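Local coordinates for Glp_546_48378_50642 (Giardia intestinalis, PDB 2QVW), which cleaves double-stranded RNA in the RNA interference pathway, producing short interfering RNA duplexes of 21 to 23 base pairs, at residues L6-T11 and W21-D26; G609-A614 and A641-V646. All blocks are in the same frame, centred on the assembly; numbering follows the deposited sequence.

Contact 1: residues L6-T11 and W21-D26; sequences LGHCCT and WLLLLD
Leu6 to Cys10 run antiparallel to Leu25 to Trp21, as the two arms of a beta hairpin in the N-terminal domain, with their axes 4.5 Å apart at closest approach. Leu6 and Leu25 form a hydrogen-bonded pair at one end: Leu6 N gives a nearly straight bond to Leu25 O (3.0 Å, 170° at the hydrogen), and Leu25 N returns one to Leu6 O. At the other end Cys10 N bonds to Trp21 O, while the Trp21 N-H reaches Cys10 O from above the carbonyl plane, 56° out of it. Between them, Leu23 N donates to His8 O over 2.7 Å. Each strand has a further neighbour: backbone bonds link Leu22 and Leu24 to edge strand 112-117, and Thr11 to Tyr49 of strand 46-49.

Cys10, Leu23 and Leu25 share a face covered by Ile270 and Ile274 of helix 267-284, and Trp21, on that same face, meets Tyr69 and Leu73 of helix 60-77. Cys10 SG lies 3.9 Å from Leu23 CB. On the reverse face Leu22 CD1 lies 3.9 Å from Gly7 CA. The His8 and Leu25 side chains cross at about a right angle, with Leu25 CD1 approaching the imidazole obliquely, 3.8 Å from His8 CD2 and 3.9 Å from His8 NE2.

Contact 2: residues G609-A614 and A641-V646; sequences GSKHIA and ALTPHV
Lys611 and Thr643 meet where the N-terminal turn of helix 611-620 packs against the C-terminal end of helix 631-642, in the helical region that carries the second RNase III catalytic centre. No hydrogen bond crosses between the segments; the contact is van der Waals, carried by the Lys611 chain, the Thr643 methyl and a Leu642 branch. Extended beyond CG, the Lys611 side chain crosses that of Thr643 at about a right angle, drawing its outer atoms past the threonine methyl: Thr643 CG2 is 3.4 Å from Lys611 CD and 3.6 Å from Lys611 NZ. The methyl stands anti to the carbonyl carbon of Thr643, whereas OG1 sits between the backbone N and that carbon (chi1 75°) and bonds back to Ile640 O, which fixes the rotation of the side chain just as the chain leaves helical geometry. Farther on, Lys611 NZ comes within 4.1 Å of Pro644 CD. Just before Thr643, Leu642 points its CB at the other helix, and its CD1 branch rests against the backbone and the small side chain there, 3.3 Å from Lys611 O and 4.2 Å from Ala614 CB.

The side chain of Pro644 is about 7 Å from a bound manganese ion and about 11 Å from the side chains of Glu651 and Asp722, which bind manganese with Glu725. Helix 701-709 adds a third wall, with Val705 on Lys611 and Ala614, and Ser709 on Lys611, while Ala641 packs against Ala726 and Ile727 of helix 718-735.

From the N terminus, contact 1 comes first: it closes a tight beta hairpin with only nine residues between its segments, in the antiparallel sheet of the N-terminal domain. The chain then runs through the rest of the N-terminal region, the PAZ domain and the first RNase III domain before contact 2 opens. That contact closes a wholly different loop, 26 residues with no strand and more than half helix, bringing 609-614 to 641-646 shortly before the helix that carries Glu651. The two loops follow one another, neither enclosing nor crossing the other. Their centres lie about 61 Å apart, on opposite sides of the chain's centre: one ties sheet strands together, the other helix ends.

Contact 1: residues L6-T11 and W21-D26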
loop_
_atom_site.group_PDB
_atom_site.type_symbol
_atom_site.label_atom_id
_atom_site.label_comp_id
_atom_site.label_asym_id
_atom_site.label_seq_id
_atom_site.Cartn_x
_atom_site.Cartn_y
_atom_site.Cartn_z
ATOM N N LEU A 6 12.408 -13.183 14.266
ATOM C CA LEU A 6 12.295 -11.791 13.879
ATOM C C LEU A 6 11.667 -11.058 15.045
ATOM O O LEU A 6 10.639 -11.481 15.570
ATOM C CB LEU A 6 11.413 -11.649 12.644
ATOM C CG LEU A 6 11.950 -12.209 11.324
ATOM C CD1 LEU A 6 12.131 -13.712 11.405
ATOM C CD2 LEU A 6 10.977 -11.857 10.214
ATOM N N GLY A 7 12.296 -9.963 15.454
ATOM C CA GLY A 7 11.789 -9.193 16.573
ATOM C C GLY A 7 10.815 -8.112 16.163
ATOM O O GLY A 7 10.914 -7.555 15.073
ATOM N N HIS A 8 9.868 -7.824 17.048
ATOM C CA HIS A 8 8.850 -6.804 16.827
ATOM C C HIS A 8 8.557 -6.178 18.183
ATOM O O HIS A 8 8.306 -6.890 19.148
ATOM C CB HIS A 8 7.566 -7.435 16.271
ATOM C CG HIS A 8 7.679 -7.918 14.858
ATOM N ND1 HIS A 8 7.864 -7.067 13.792
ATOM C CD2 HIS A 8 7.599 -9.165 14.333
ATOM C CE1 HIS A 8 7.893 -7.766 12.670
ATOM N NE2 HIS A 8 7.735 -9.042 12.970
ATOM N N CYS A 9 8.596 -4.854 18.260
ATOM C CA CYS A 9 8.334 -4.162 19.520
ATOM C C CYS A 9 6.876 -3.749 19.667
ATOM O O CYS A 9 6.465 -2.687 19.201
ATOM C CB CYS A 9 9.216 -2.916 19.648
ATOM S SG CYS A 9 10.978 -3.244 19.873
ATOM N N CYS A 10 6.084 -4.583 20.321
ATOM C CA CYS A 10 4.687 -4.247 20.505
ATOM C C CYS A 10 4.553 -3.157 21.552
ATOM O O CYS A 10 5.467 -2.915 22.345
ATOM C CB CYS A 10 3.878 -5.476 20.934
ATOM S SG CYS A 10 3.865 -6.812 19.717
ATOM N N THR A 11 3.399 -2.502 21.525
ATOM C CA THR A 11 3.065 -1.434 22.450
ATOM C C THR A 11 1.548 -1.403 22.518
ATOM O O THR A 11 0.892 -0.911 21.609
ATOM C CB THR A 11 3.571 -0.066 21.953
ATOM O OG1 THR A 11 4.978 -0.136 21.691
ATOM C CG2 THR A 11 3.331 0.994 23.002
ATOM N N TRP A 21 6.104 -5.082 24.507
ATOM C CA TRP A 21 6.434 -6.501 24.411
ATOM C C TRP A 21 7.313 -6.775 23.212
ATOM O O TRP A 21 7.277 -6.039 22.234
ATOM C CB TRP A 21 5.175 -7.343 24.252
ATOM C CG TRP A 21 4.128 -7.075 25.260
ATOM C CD1 TRP A 21 3.288 -5.997 25.305
ATOM C CD2 TRP A 21 3.782 -7.905 26.381
ATOM N NE1 TRP A 21 2.434 -6.107 26.388
ATOM C CE2 TRP A 21 2.716 -7.267 27.063
ATOM C CE3 TRP A 21 4.268 -9.126 26.876
ATOM C CZ2 TRP A 21 2.130 -7.808 28.209
ATOM C CZ3 TRP A 21 3.684 -9.664 28.019
ATOM C CH2 TRP A 21 2.626 -9.003 28.672
ATOM N N LEU A 22 8.098 -7.842 23.292
ATOM C CA LEU A 22 8.968 -8.226 22.185
ATOM C C LEU A 22 8.367 -9.449 21.512
ATOM O O LEU A 22 8.398 -10.545 22.065
ATOM C CB LEU A 22 10.384 -8.558 22.678
ATOM C CG LEU A 22 11.292 -9.285 21.671
ATOM C CD1 LEU A 22 11.501 -8.433 20.436
ATOM C CD2 LEU A 22 12.621 -9.608 22.308
ATOM N N LEU A 23 7.818 -9.259 20.319
ATOM C CA LEU A 23 7.214 -10.359 19.601
ATOM C C LEU A 23 8.207 -11.077 18.712
ATOM O O LEU A 23 8.819 -10.477 17.837
ATOM C CB LEU A 23 6.031 -9.877 18.758
ATOM C CG LEU A 23 5.451 -10.932 17.806
ATOM C CD1 LEU A 23 5.206 -12.242 18.536
ATOM C CD2 LEU A 23 4.174 -10.407 17.217
ATOM N N LEU A 24 8.349 -12.378 18.936
ATOM C CA LEU A 24 9.257 -13.204 18.157
ATOM C C LEU A 24 8.459 -14.058 17.186
ATOM O O LEU A 24 7.635 -14.874 17.594
ATOM C CB LEU A 24 10.070 -14.099 19.092
ATOM C CG LEU A 24 10.836 -13.333 20.179
ATOM C CD1 LEU A 24 11.501 -14.302 21.137
ATOM C CD2 LEU A 24 11.864 -12.420 19.523
ATOM N N LEU A 25 8.697 -13.855 15.898
ATOM C CA LEU A 25 8.013 -14.616 14.869
ATOM C C LEU A 25 9.010 -15.471 14.124
ATOM O O LEU A 25 10.132 -15.047 13.864
ATOM C CB LEU A 25 7.328 -13.684 13.884
ATOM C CG LEU A 25 6.087 -12.979 14.404
ATOM C CD1 LEU A 25 5.465 -12.178 13.277
ATOM C CD2 LEU A 25 5.103 -14.010 14.927
ATOM N N ASP A 26 8.595 -16.678 13.774
ATOM C CA ASP A 26 9.457 -17.587 13.045
ATOM C C ASP A 26 9.313 -17.342 11.557
ATOM O O ASP A 26 9.775 -18.141 10.753
ATOM C CB ASP A 26 9.079 -19.033 13.357
ATOM C CG ASP A 26 7.788 -19.459 12.685
ATOM O OD1 ASP A 26 6.850 -18.634 12.614
ATOM O OD2 ASP A 26 7.706 -20.627 12.242
#

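Contact 2: residues G609-A614 and A641-V646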
loop_
_atom_site.group_PDB
_atom_site.type_symbol
_atom_site.label_atom_id
_atom_site.label_comp_id
_atom_site.label_asym_id
_atom_site.label_seq_id
_atom_site.Cartn_x
_atom_site.Cartn_y
_atom_site.Cartn_z
ATOM N N GLY A 609 20.627 31.390 -32.416
ATOM C CA GLY A 609 20.497 32.839 -32.493
ATOM C C GLY A 609 20.037 33.466 -31.185
ATOM O O GLY A 609 20.735 34.298 -30.598
ATOM N N SER A 610 18.844 33.078 -30.743
ATOM C CA SER A 610 18.277 33.563 -29.491
ATOM C C SER A 610 17.523 32.370 -28.935
ATOM O O SER A 610 17.717 31.987 -27.792
ATOM C CB SER A 610 17.309 34.718 -29.734
ATOM O OG SER A 610 16.039 34.211 -30.124
ATOM N N LYS A 611 16.658 31.778 -29.748
ATOM C CA LYS A 611 15.934 30.598 -29.303
ATOM C C LYS A 611 16.977 29.621 -28.763
ATOM O O LYS A 611 16.698 28.827 -27.868
ATOM C CB LYS A 611 15.170 29.954 -30.463
ATOM C CG LYS A 611 13.756 30.472 -30.648
ATOM C CD LYS A 611 13.146 29.947 -31.933
ATOM C CE LYS A 611 11.770 30.542 -32.155
ATOM N NZ LYS A 611 11.262 30.295 -33.532
ATOM N N HIS A 612 18.185 29.689 -29.309
ATOM C CA HIS A 612 19.248 28.820 -28.849
ATOM C C HIS A 612 19.913 29.469 -27.648
ATOM O O HIS A 612 20.435 28.790 -26.775
ATOM C CB HIS A 612 20.289 28.606 -29.939
ATOM C CG HIS A 612 21.413 27.704 -29.524
ATOM N ND1 HIS A 612 21.287 26.332 -29.473
ATOM C CD2 HIS A 612 22.675 27.980 -29.112
ATOM C CE1 HIS A 612 22.423 25.803 -29.049
ATOM N NE2 HIS A 612 23.280 26.781 -28.822
ATOM N N ILE A 613 19.904 30.793 -27.613
ATOM C CA ILE A 613 20.508 31.513 -26.505
ATOM C C ILE A 613 19.641 31.330 -25.273
ATOM O O ILE A 613 20.139 31.091 -24.175
ATOM C CB ILE A 613 20.620 33.013 -26.807
ATOM C CG1 ILE A 613 21.315 33.223 -28.153
ATOM C CG2 ILE A 613 21.382 33.707 -25.694
ATOM C CD1 ILE A 613 22.684 32.582 -28.263
ATOM N N ALA A 614 18.334 31.448 -25.466
ATOM C CA ALA A 614 17.381 31.284 -24.379
ATOM C C ALA A 614 17.448 29.829 -23.956
ATOM O O ALA A 614 17.410 29.513 -22.773
ATOM C CB ALA A 614 15.983 31.630 -24.852
ATOM N N ALA A 641 10.769 23.770 -27.411
ATOM C CA ALA A 641 9.756 24.180 -26.440
ATOM C C ALA A 641 9.462 25.665 -26.597
ATOM O O ALA A 641 8.351 26.128 -26.290
ATOM C CB ALA A 641 10.235 23.905 -25.022
ATOM N N LEU A 642 10.469 26.395 -27.080
ATOM C CA LEU A 642 10.384 27.835 -27.279
ATOM C C LEU A 642 9.684 28.247 -28.571
ATOM O O LEU A 642 8.870 29.173 -28.569
ATOM C CB LEU A 642 11.784 28.427 -27.244
ATOM C CG LEU A 642 12.483 28.210 -25.903
ATOM C CD1 LEU A 642 13.986 28.198 -26.120
ATOM C CD2 LEU A 642 12.063 29.293 -24.901
ATOM N N THR A 643 10.000 27.578 -29.673
ATOM C CA THR A 643 9.378 27.903 -30.942
ATOM C C THR A 643 7.891 27.616 -30.827
ATOM O O THR A 643 7.493 26.573 -30.317
ATOM C CB THR A 643 9.959 27.055 -32.062
ATOM O OG1 THR A 643 9.446 25.721 -31.958
ATOM C CG2 THR A 643 11.475 27.027 -31.962
ATOM N N PRO A 644 7.054 28.542 -31.314
ATOM C CA PRO A 644 5.594 28.446 -31.286
ATOM C C PRO A 644 4.990 27.105 -31.657
ATOM O O PRO A 644 5.227 26.104 -30.983
ATOM C CB PRO A 644 5.149 29.569 -32.228
ATOM C CG PRO A 644 6.310 29.732 -33.134
ATOM C CD PRO A 644 7.464 29.658 -32.178
ATOM N N HIS A 645 4.201 27.108 -32.726
ATOM C CA HIS A 645 3.493 25.929 -33.224
ATOM C C HIS A 645 4.056 24.538 -32.872
ATOM O O HIS A 645 3.314 23.547 -32.834
ATOM C CB HIS A 645 3.344 26.051 -34.743
ATOM C CG HIS A 645 2.616 27.286 -35.173
ATOM N ND1 HIS A 645 1.301 27.529 -34.835
ATOM C CD2 HIS A 645 3.024 28.358 -35.893
ATOM C CE1 HIS A 645 0.932 28.698 -35.328
ATOM N NE2 HIS A 645 1.957 29.222 -35.974
ATOM N N VAL A 646 5.356 24.473 -32.602
ATOM C CA VAL A 646 6.029 23.218 -32.295
ATOM C C VAL A 646 5.892 22.673 -30.867
ATOM O O VAL A 646 5.817 21.461 -30.669
ATOM C CB VAL A 646 7.525 23.352 -32.617
ATOM C CG1 VAL A 646 8.177 21.997 -32.640
ATOM C CG2 VAL A 646 7.703 24.052 -33.951
#